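Local coordinates for periplasmic aliphatic sulphonates-binding protein (Escherichia coli, PDB 2X26), which probably binds aliphatic sulfonates in the periplasm and delivers them to the ABC-type transporter that carries them into the cell, at residues 5-10 with 14-19; 22-27 with 206-211; 37-42 with 52-57. All coordinates share one frame; numbering follows the deposited sequence.

Three contacts in one alpha/beta lobe illustrate how a sheet is covered on both faces. Contacts 1 and 2 share one face: contact 1 sets helix 14-21 against strand 4-9, and contact 2 joins the next helix, 24-28, to the long helix 199-218. Their core is continuous: Ile-7 CD1 lies 3.4 Å from Leu-25 CD1, and Met-16 CE 3.7 Å from Phe-209 CE2. Helix 42-51, over contact 3, lies on the other face; strand 4-9 runs between that contact's strands (Ile-7 O to Val-37 N, 2.8 Å). Contact 1 lies about 9 Å, centre to centre, from each of the others; contacts 2 and 3 are about 17 Å apart yet touch, Phe-209 CE2 to Leu-56 CD2, at 3.8 Å.

Contact 1 of 3, residues 5-10 with 14-19; sequences LRIGYQ and IGMVLA
Met-16 reaches from helix 14-21 onto Ile-7 and Tyr-9 of strand 4-9, the opening beta-alpha unit of a beta-alpha-beta crossover that continues through helix 24-28 to the neighbouring parallel strand 33-38. Strand and helix segments approach to 9.1 Å between axes and run at 125° to each other, and the long side chain of Met-16 spans much of this gap. Met-16 does this with a chain stretched out beyond CG (chi2 -176°, chi3 169°), crossing Ile-7 at a slant and bringing CE to 3.5 Å from Ile-7 CG2. Its sulfur rests against the strand, with SD 3.5 Å from Tyr-9 CB and equally near the carbonyl oxygen of Gly-8. An alanine in place of Met-16 would remove this whole arm and is likely to leave a gap beside Ile-7 and Tyr-9. Val-17, one residue on, stands at about a right angle to Tyr-9 and meets its ring obliquely. Toward Gln-10, a single methyl, Val-17 CG2, lies 3.7 Å from Tyr-9 CD1 and 3.6 Å from Gln-10 O.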
loop_
_atom_site.group_PDB
_atom_site.type_symbol
_atom_site.label_atom_id
_atom_site.label_comp_id
_atom_site.label_asym_id
_atom_site.label_seq_id
_atom_site.Cartn_x
_atom_site.Cartn_y
_atom_site.Cartn_z
ATOM N N LEU A 5 -10.308 -5.389 -16.793
ATOM C CA LEU A 5 -9.509 -4.810 -15.760
ATOM C C LEU A 5 -9.483 -5.860 -14.660
ATOM O O LEU A 5 -10.492 -6.093 -13.973
ATOM C CB LEU A 5 -10.110 -3.499 -15.268
ATOM C CG LEU A 5 -9.438 -3.035 -13.973
ATOM C CD1 LEU A 5 -7.922 -2.803 -14.103
ATOM C CD2 LEU A 5 -10.140 -1.765 -13.447
ATOM N N ARG A 6 -8.300 -6.426 -14.470
ATOM C CA ARG A 6 -8.043 -7.445 -13.410
ATOM C C ARG A 6 -7.265 -6.788 -12.287
ATOM O O ARG A 6 -6.151 -6.309 -12.484
ATOM C CB ARG A 6 -7.254 -8.653 -13.970
ATOM C CG ARG A 6 -7.996 -9.258 -15.164
ATOM C CD ARG A 6 -7.078 -10.135 -15.980
ATOM N NE ARG A 6 -6.048 -9.347 -16.645
ATOM C CZ ARG A 6 -5.045 -9.928 -17.313
ATOM N NH1 ARG A 6 -4.941 -11.263 -17.337
ATOM N NH2 ARG A 6 -4.104 -9.176 -17.869
ATOM N N ILE A 7 -7.888 -6.759 -11.117
ATOM C CA ILE A 7 -7.382 -5.930 -10.013
ATOM C C ILE A 7 -6.792 -6.782 -8.912
ATOM O O ILE A 7 -7.467 -7.674 -8.364
ATOM C CB ILE A 7 -8.507 -5.046 -9.411
ATOM C CG1 ILE A 7 -9.167 -4.217 -10.533
ATOM C CG2 ILE A 7 -7.939 -4.232 -8.260
ATOM C CD1 ILE A 7 -10.483 -3.554 -10.165
ATOM N N GLY A 8 -5.538 -6.524 -8.576
ATOM C CA GLY A 8 -4.928 -7.157 -7.382
ATOM C C GLY A 8 -5.135 -6.295 -6.164
ATOM O O GLY A 8 -4.772 -5.117 -6.170
ATOM N N TYR A 9 -5.695 -6.870 -5.114
ATOM C CA TYR A 9 -5.949 -6.055 -3.879
ATOM C C TYR A 9 -5.539 -6.871 -2.646
ATOM O O TYR A 9 -5.377 -8.088 -2.740
ATOM C CB TYR A 9 -7.425 -5.649 -3.794
ATOM C CG TYR A 9 -8.417 -6.783 -3.459
ATOM C CD1 TYR A 9 -8.922 -6.924 -2.143
ATOM C CD2 TYR A 9 -8.840 -7.680 -4.427
ATOM C CE1 TYR A 9 -9.792 -7.936 -1.839
ATOM C CE2 TYR A 9 -9.741 -8.721 -4.127
ATOM C CZ TYR A 9 -10.232 -8.800 -2.829
ATOM O OH TYR A 9 -11.106 -9.800 -2.491
ATOM N N GLN A 10 -5.398 -6.188 -1.500
ATOM C CA GLN A 10 -5.123 -6.851 -0.228
ATOM C C GLN A 10 -6.264 -6.485 0.711
ATOM O O GLN A 10 -7.034 -5.550 0.447
ATOM C CB GLN A 10 -3.800 -6.377 0.330
ATOM C CG GLN A 10 -2.593 -6.669 -0.649
ATOM C CD GLN A 10 -1.289 -6.129 -0.086
ATOM O OE1 GLN A 10 -0.854 -6.544 1.015
ATOM N NE2 GLN A 10 -0.650 -5.211 -0.822
ATOM N N ILE A 14 -8.094 -0.346 1.327
ATOM C CA ILE A 14 -9.468 0.084 1.692
ATOM C C ILE A 14 -10.274 0.603 0.549
ATOM O O ILE A 14 -11.421 0.200 0.402
ATOM C CB ILE A 14 -9.403 1.115 2.822
ATOM C CG1 ILE A 14 -8.718 0.489 4.046
ATOM C CG2 ILE A 14 -10.826 1.659 3.131
ATOM C CD1 ILE A 14 -9.271 -0.963 4.503
ATOM N N GLY A 15 -9.664 1.459 -0.280
ATOM C CA GLY A 15 -10.371 2.022 -1.462
ATOM C C GLY A 15 -10.858 0.871 -2.366
ATOM O O GLY A 15 -12.045 0.832 -2.794
ATOM N N MET A 16 -9.946 -0.071 -2.656
ATOM C CA MET A 16 -10.296 -1.209 -3.481
ATOM C C MET A 16 -11.401 -2.062 -2.856
ATOM O O MET A 16 -12.375 -2.401 -3.546
ATOM C CB MET A 16 -9.071 -2.060 -3.793
ATOM C CG MET A 16 -8.187 -1.380 -4.823
ATOM S SD MET A 16 -6.839 -2.525 -5.206
ATOM C CE MET A 16 -6.151 -1.711 -6.597
ATOM N N VAL A 17 -11.261 -2.374 -1.588
ATOM C CA VAL A 17 -12.205 -3.309 -0.916
ATOM C C VAL A 17 -13.609 -2.689 -0.869
ATOM O O VAL A 17 -14.603 -3.383 -1.169
ATOM C CB VAL A 17 -11.696 -3.684 0.490
ATOM C CG1 VAL A 17 -12.772 -4.402 1.358
ATOM C CG2 VAL A 17 -10.466 -4.631 0.346
ATOM N N LEU A 18 -13.694 -1.404 -0.509
ATOM C CA LEU A 18 -14.998 -0.733 -0.501
ATOM C C LEU A 18 -15.554 -0.584 -1.917
ATOM O O LEU A 18 -16.732 -0.819 -2.126
ATOM C CB LEU A 18 -14.971 0.613 0.222
ATOM C CG LEU A 18 -15.349 0.400 1.687
ATOM C CD1 LEU A 18 -14.165 -0.120 2.462
ATOM C CD2 LEU A 18 -15.895 1.670 2.293
ATOM N N ALA A 19 -14.700 -0.249 -2.899
ATOM C CA ALA A 19 -15.192 -0.187 -4.289
ATOM C C ALA A 19 -15.766 -1.536 -4.738
ATOM O O ALA A 19 -16.795 -1.589 -5.437
ATOM C CB ALA A 19 -14.060 0.241 -5.272
#

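Contact 2 of 3, residues 22-27 with 206-211; sequences HQLLEK and LATFSE
Thr-208 presents its methyl group to both Leu-24 and Leu-25, and this apolar packing carries the contact. Its CG2 lies 3.7 Å from Leu-24 CB, the two side chains passing each other in opposite directions, and 3.8 Å from Leu-25 CD2, where the approach is oblique. Leu-25 divides its branches between two partners: CD2 goes to Thr-208, while CD1 stands 3.9 Å from Phe-209 CE1. The leucine and phenylalanine side chains cross at about a right angle, and CD1 comes to the ring obliquely.

The polar interactions lie beside this core. The first torsion of Thr-208 (chi1 -60°) sets OG1 beside the backbone N, where it hydrogen bonds to Gly-204 O, and leaves CG2 pointing at the leucines; a weak bond from Arg-28 reaches the same hydroxyl oxygen. Arg-28 also forms a salt bridge with Glu-211, tying the two helices together just beyond the leucines.

A backbone turn precedes the leucines. Gln-23, at positive phi (56°), closes helix 14-21 in a Schellman motif and is at once the N-cap residue of the next helix, its carbonyl O accepting Lys-27 N at 3.1 Å.

Helix 24-28 lies beside helix 199-218 on the same face of the sheet: Leu-25 also touches Leu-5 and Ile-7 of strand 4-9 and Ile-34 and Trp-36 of strand 33-38, and Phe-209 packs on Trp-36 as well.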
loop_
_atom_site.group_PDB
_atom_site.type_symbol
_atom_site.label_atom_id
_atom_site.label_comp_id
_atom_site.label_asym_id
_atom_site.label_seq_id
_atom_site.Cartn_x
_atom_site.Cartn_y
_atom_site.Cartn_z
ATOM N N HIS A 22 -19.140 -2.354 -2.995
ATOM C CA HIS A 22 -20.239 -1.541 -3.507
ATOM C C HIS A 22 -20.467 -1.683 -4.995
ATOM O O HIS A 22 -21.357 -1.060 -5.559
ATOM C CB HIS A 22 -20.049 -0.070 -3.102
ATOM C CG HIS A 22 -20.214 0.154 -1.636
ATOM N ND1 HIS A 22 -21.402 0.582 -1.094
ATOM C CD2 HIS A 22 -19.362 0.008 -0.606
ATOM C CE1 HIS A 22 -21.277 0.682 0.219
ATOM N NE2 HIS A 22 -20.041 0.356 0.544
ATOM N N GLN A 23 -19.679 -2.545 -5.637
ATOM C CA GLN A 23 -19.775 -2.785 -7.075
ATOM C C GLN A 23 -19.633 -1.533 -7.924
ATOM O O GLN A 23 -20.200 -1.429 -8.994
ATOM C CB GLN A 23 -21.050 -3.597 -7.445
ATOM C CG GLN A 23 -20.944 -5.012 -6.828
ATOM C CD GLN A 23 -22.029 -5.958 -7.281
ATOM O OE1 GLN A 23 -22.913 -5.576 -8.019
ATOM N NE2 GLN A 23 -21.950 -7.214 -6.845
ATOM N N LEU A 24 -18.865 -0.568 -7.442
ATOM C CA LEU A 24 -18.771 0.727 -8.138
ATOM C C LEU A 24 -18.176 0.630 -9.538
ATOM O O LEU A 24 -18.693 1.262 -10.458
ATOM C CB LEU A 24 -17.959 1.716 -7.312
ATOM C CG LEU A 24 -18.508 2.068 -5.921
ATOM C CD1 LEU A 24 -17.511 3.006 -5.286
ATOM C CD2 LEU A 24 -19.947 2.676 -6.008
ATOM N N LEU A 25 -17.135 -0.188 -9.715
ATOM C CA LEU A 25 -16.507 -0.317 -11.038
ATOM C C LEU A 25 -17.394 -1.063 -12.010
ATOM O O LEU A 25 -17.479 -0.716 -13.171
ATOM C CB LEU A 25 -15.152 -1.024 -10.948
ATOM C CG LEU A 25 -14.027 -0.243 -10.288
ATOM C CD1 LEU A 25 -12.728 -1.004 -10.401
ATOM C CD2 LEU A 25 -13.822 1.173 -10.857
ATOM N N GLU A 26 -18.052 -2.103 -11.519
ATOM C CA GLU A 26 -18.947 -2.857 -12.382
ATOM C C GLU A 26 -20.048 -1.943 -12.913
ATOM O O GLU A 26 -20.401 -2.034 -14.088
ATOM C CB GLU A 26 -19.510 -4.070 -11.644
ATOM C CG GLU A 26 -18.483 -5.186 -11.346
ATOM C CD GLU A 26 -17.690 -4.980 -10.087
ATOM O OE1 GLU A 26 -17.817 -3.929 -9.431
ATOM O OE2 GLU A 26 -16.922 -5.900 -9.735
ATOM N N LYS A 27 -20.566 -1.068 -12.057
ATOM C CA LYS A 27 -21.633 -0.178 -12.455
ATOM C C LYS A 27 -21.100 0.965 -13.320
ATOM O O LYS A 27 -21.757 1.352 -14.295
ATOM C CB LYS A 27 -22.330 0.373 -11.222
ATOM C CG LYS A 27 -23.109 -0.673 -10.457
ATOM C CD LYS A 27 -23.877 -0.030 -9.304
ATOM C CE LYS A 27 -22.993 0.326 -8.112
ATOM N NZ LYS A 27 -23.500 1.480 -7.268
ATOM N N LEU A 206 -8.991 5.040 -10.417
ATOM C CA LEU A 206 -8.377 5.515 -9.172
ATOM C C LEU A 206 -9.299 6.506 -8.455
ATOM O O LEU A 206 -9.450 6.427 -7.227
ATOM C CB LEU A 206 -6.997 6.130 -9.437
ATOM C CG LEU A 206 -5.959 5.138 -10.022
ATOM C CD1 LEU A 206 -4.656 5.840 -10.342
ATOM C CD2 LEU A 206 -5.714 3.980 -9.113
ATOM N N ALA A 207 -9.962 7.353 -9.213
ATOM C CA ALA A 207 -10.865 8.336 -8.630
ATOM C C ALA A 207 -12.015 7.624 -7.932
ATOM O O ALA A 207 -12.428 8.045 -6.825
ATOM C CB ALA A 207 -11.381 9.273 -9.735
ATOM N N THR A 208 -12.474 6.503 -8.535
ATOM C CA THR A 208 -13.485 5.634 -7.944
ATOM C C THR A 208 -13.003 5.013 -6.624
ATOM O O THR A 208 -13.755 4.971 -5.666
ATOM C CB THR A 208 -13.882 4.509 -8.901
ATOM O OG1 THR A 208 -14.416 5.075 -10.097
ATOM C CG2 THR A 208 -14.991 3.679 -8.299
ATOM N N PHE A 209 -11.755 4.537 -6.560
ATOM C CA PHE A 209 -11.240 3.995 -5.276
ATOM C C PHE A 209 -11.191 5.081 -4.217
ATOM O O PHE A 209 -11.412 4.824 -3.035
ATOM C CB PHE A 209 -9.830 3.422 -5.401
ATOM C CG PHE A 209 -9.716 2.268 -6.368
ATOM C CD1 PHE A 209 -10.748 1.365 -6.548
ATOM C CD2 PHE A 209 -8.508 2.055 -7.037
ATOM C CE1 PHE A 209 -10.602 0.275 -7.444
ATOM C CE2 PHE A 209 -8.311 0.955 -7.886
ATOM C CZ PHE A 209 -9.369 0.082 -8.120
ATOM N N SER A 210 -10.838 6.287 -4.625
ATOM C CA SER A 210 -10.791 7.392 -3.624
ATOM C C SER A 210 -12.220 7.722 -3.109
ATOM O O SER A 210 -12.391 7.987 -1.904
ATOM C CB SER A 210 -10.074 8.622 -4.219
ATOM O OG SER A 210 -10.033 9.653 -3.240
ATOM N N GLU A 211 -13.222 7.727 -3.986
ATOM C CA GLU A 211 -14.635 7.905 -3.563
ATOM C C GLU A 211 -15.056 6.779 -2.611
ATOM O O GLU A 211 -15.785 6.987 -1.634
ATOM C CB GLU A 211 -15.596 7.883 -4.748
ATOM C CG GLU A 211 -15.492 9.050 -5.682
ATOM C CD GLU A 211 -16.429 8.881 -6.868
ATOM O OE1 GLU A 211 -17.640 8.610 -6.656
ATOM O OE2 GLU A 211 -15.954 8.970 -8.019
#

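Contact 3 of 3, residues 37-42 with 52-57; sequences VEFPAG and GSIDLG
Ile-54 forks between Val-37 and Phe-39, one methyl for each, where a beta-alpha-beta crossover leaves strand 33-38, passes through helix 42-51 and returns to the sheet as strand 56-59. The two strands run parallel but are not neighbours, because strand 4-9 lies between them; side chains must therefore do the joining. The contact is small, with 108 Å² buried in all, and the nearest CA atoms, those of Val-37 and Ile-54, are 8.0 Å apart.

The well-packed part is centred on Ile-54, which is buried. Its CG1 takes the crowded position between backbone N and carbonyl carbon (chi1 54°), and with the chain then extended (chi2 166°) CD1 is carried to 4.0 Å from Phe-39 CE2. Isoleucine and phenylalanine approach from opposite directions, the methyl meeting the ring obliquely. The other branch, CG2, comes to 4.0 Å from Val-37 CG2, where the two side chains cross at a slant. Helix 42-51 lies over this cluster: Met-45 touches both Ile-54 and Phe-39, Leu-49 adds to the isoleucine and Ala-48 to the ring.

Outward from there the contact loosens. Val-37 and Phe-39 are both partly exposed, so Ile-54 meets the inner side of a pair that borders on solvent. The turn before Ile-54 is also open: Gly-52 and Ser-53 are exposed, and Gly-52 has a positive phi (91°) at which a side chain would jam against the preceding carbonyl oxygen. Past Ile-54 the chain is tied to strand 4-9 by the salt bridge of Asp-55 with Arg-6. At the open turn itself, helix 42-51 ends in a Schellman motif, with Ser-53 N hydrogen-bonded to Ala-48 O and Gly-52 N to Leu-49 O.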
loop_
_atom_site.group_PDB
_atom_site.type_symbol
_atom_site.label_atom_id
_atom_site.label_comp_id
_atom_site.label_asym_id
_atom_site.label_seq_id
_atom_site.Cartn_x
_atom_site.Cartn_y
_atom_site.Cartn_z
ATOM N N VAL A 37 -8.752 -9.984 -7.548
ATOM C CA VAL A 37 -7.918 -11.057 -7.086
ATOM C C VAL A 37 -7.271 -10.617 -5.792
ATOM O O VAL A 37 -6.443 -9.679 -5.773
ATOM C CB VAL A 37 -6.788 -11.395 -8.120
ATOM C CG1 VAL A 37 -6.034 -12.598 -7.642
ATOM C CG2 VAL A 37 -7.425 -11.645 -9.467
ATOM N N GLU A 38 -7.609 -11.327 -4.721
ATOM C CA GLU A 38 -7.040 -11.004 -3.416
ATOM C C GLU A 38 -5.683 -11.679 -3.247
ATOM O O GLU A 38 -5.549 -12.883 -3.498
ATOM C CB GLU A 38 -7.979 -11.479 -2.301
ATOM C CG GLU A 38 -7.535 -10.986 -0.938
ATOM C CD GLU A 38 -8.321 -11.650 0.155
ATOM O OE1 GLU A 38 -7.949 -12.762 0.543
ATOM O OE2 GLU A 38 -9.307 -11.044 0.617
ATOM N N PHE A 39 -4.692 -10.896 -2.851
ATOM C CA PHE A 39 -3.366 -11.426 -2.547
ATOM C C PHE A 39 -3.025 -11.338 -1.054
ATOM O O PHE A 39 -3.482 -10.404 -0.373
ATOM C CB PHE A 39 -2.322 -10.623 -3.342
ATOM C CG PHE A 39 -2.355 -10.958 -4.804
ATOM C CD1 PHE A 39 -1.592 -11.993 -5.302
ATOM C CD2 PHE A 39 -3.194 -10.245 -5.663
ATOM C CE1 PHE A 39 -1.667 -12.356 -6.697
ATOM C CE2 PHE A 39 -3.273 -10.549 -7.024
ATOM C CZ PHE A 39 -2.524 -11.622 -7.537
ATOM N N PRO A 40 -2.139 -12.218 -0.583
ATOM C CA PRO A 40 -1.818 -12.192 0.859
ATOM C C PRO A 40 -0.841 -11.075 1.247
ATOM O O PRO A 40 -0.796 -10.719 2.419
ATOM C CB PRO A 40 -1.129 -13.517 1.109
ATOM C CG PRO A 40 -0.595 -13.946 -0.266
ATOM C CD PRO A 40 -1.577 -13.417 -1.285
ATOM N N ALA A 41 -0.122 -10.525 0.265
ATOM C CA ALA A 41 0.838 -9.427 0.494
ATOM C C ALA A 41 1.265 -8.793 -0.842
ATOM O O ALA A 41 1.047 -9.385 -1.921
ATOM C CB ALA A 41 2.112 -10.003 1.233
ATOM N N GLY A 42 1.909 -7.613 -0.768
ATOM C CA GLY A 42 2.319 -6.877 -1.983
ATOM C C GLY A 42 3.251 -7.672 -2.932
ATOM O O GLY A 42 3.086 -7.609 -4.189
ATOM N N GLY A 52 1.814 -10.513 -15.860
ATOM C CA GLY A 52 0.710 -9.974 -16.659
ATOM C C GLY A 52 -0.633 -10.616 -16.344
ATOM O O GLY A 52 -1.552 -10.505 -17.168
ATOM N N SER A 53 -0.775 -11.267 -15.185
ATOM C CA SER A 53 -2.061 -11.923 -14.911
ATOM C C SER A 53 -3.046 -10.978 -14.197
ATOM O O SER A 53 -4.197 -11.350 -14.001
ATOM C CB SER A 53 -1.882 -13.194 -14.121
ATOM O OG SER A 53 -1.340 -12.927 -12.853
ATOM N N ILE A 54 -2.561 -9.819 -13.774
ATOM C CA ILE A 54 -3.468 -8.737 -13.310
ATOM C C ILE A 54 -2.969 -7.420 -13.949
ATOM O O ILE A 54 -1.837 -7.351 -14.483
ATOM C CB ILE A 54 -3.499 -8.573 -11.782
ATOM C CG1 ILE A 54 -2.076 -8.401 -11.280
ATOM C CG2 ILE A 54 -4.222 -9.763 -11.063
ATOM C CD1 ILE A 54 -2.085 -7.896 -9.820
ATOM N N ASP A 55 -3.802 -6.391 -13.944
ATOM C CA ASP A 55 -3.464 -5.159 -14.626
ATOM C C ASP A 55 -3.196 -3.980 -13.696
ATOM O O ASP A 55 -2.514 -3.063 -14.099
ATOM C CB ASP A 55 -4.623 -4.757 -15.551
ATOM C CG ASP A 55 -4.981 -5.844 -16.489
ATOM O OD1 ASP A 55 -4.082 -6.299 -17.220
ATOM O OD2 ASP A 55 -6.145 -6.287 -16.516
ATOM N N LEU A 56 -3.704 -4.026 -12.467
ATOM C CA LEU A 56 -3.601 -2.883 -11.564
ATOM C C LEU A 56 -3.520 -3.461 -10.178
ATOM O O LEU A 56 -4.285 -4.396 -9.861
ATOM C CB LEU A 56 -4.868 -2.004 -11.691
ATOM C CG LEU A 56 -4.982 -0.784 -10.779
ATOM C CD1 LEU A 56 -3.893 0.222 -11.168
ATOM C CD2 LEU A 56 -6.371 -0.152 -10.953
ATOM N N GLY A 57 -2.649 -2.891 -9.332
ATOM C CA GLY A 57 -2.509 -3.402 -7.972
ATOM C C GLY A 57 -2.222 -2.327 -6.938
ATOM O O GLY A 57 -1.752 -1.244 -7.281
#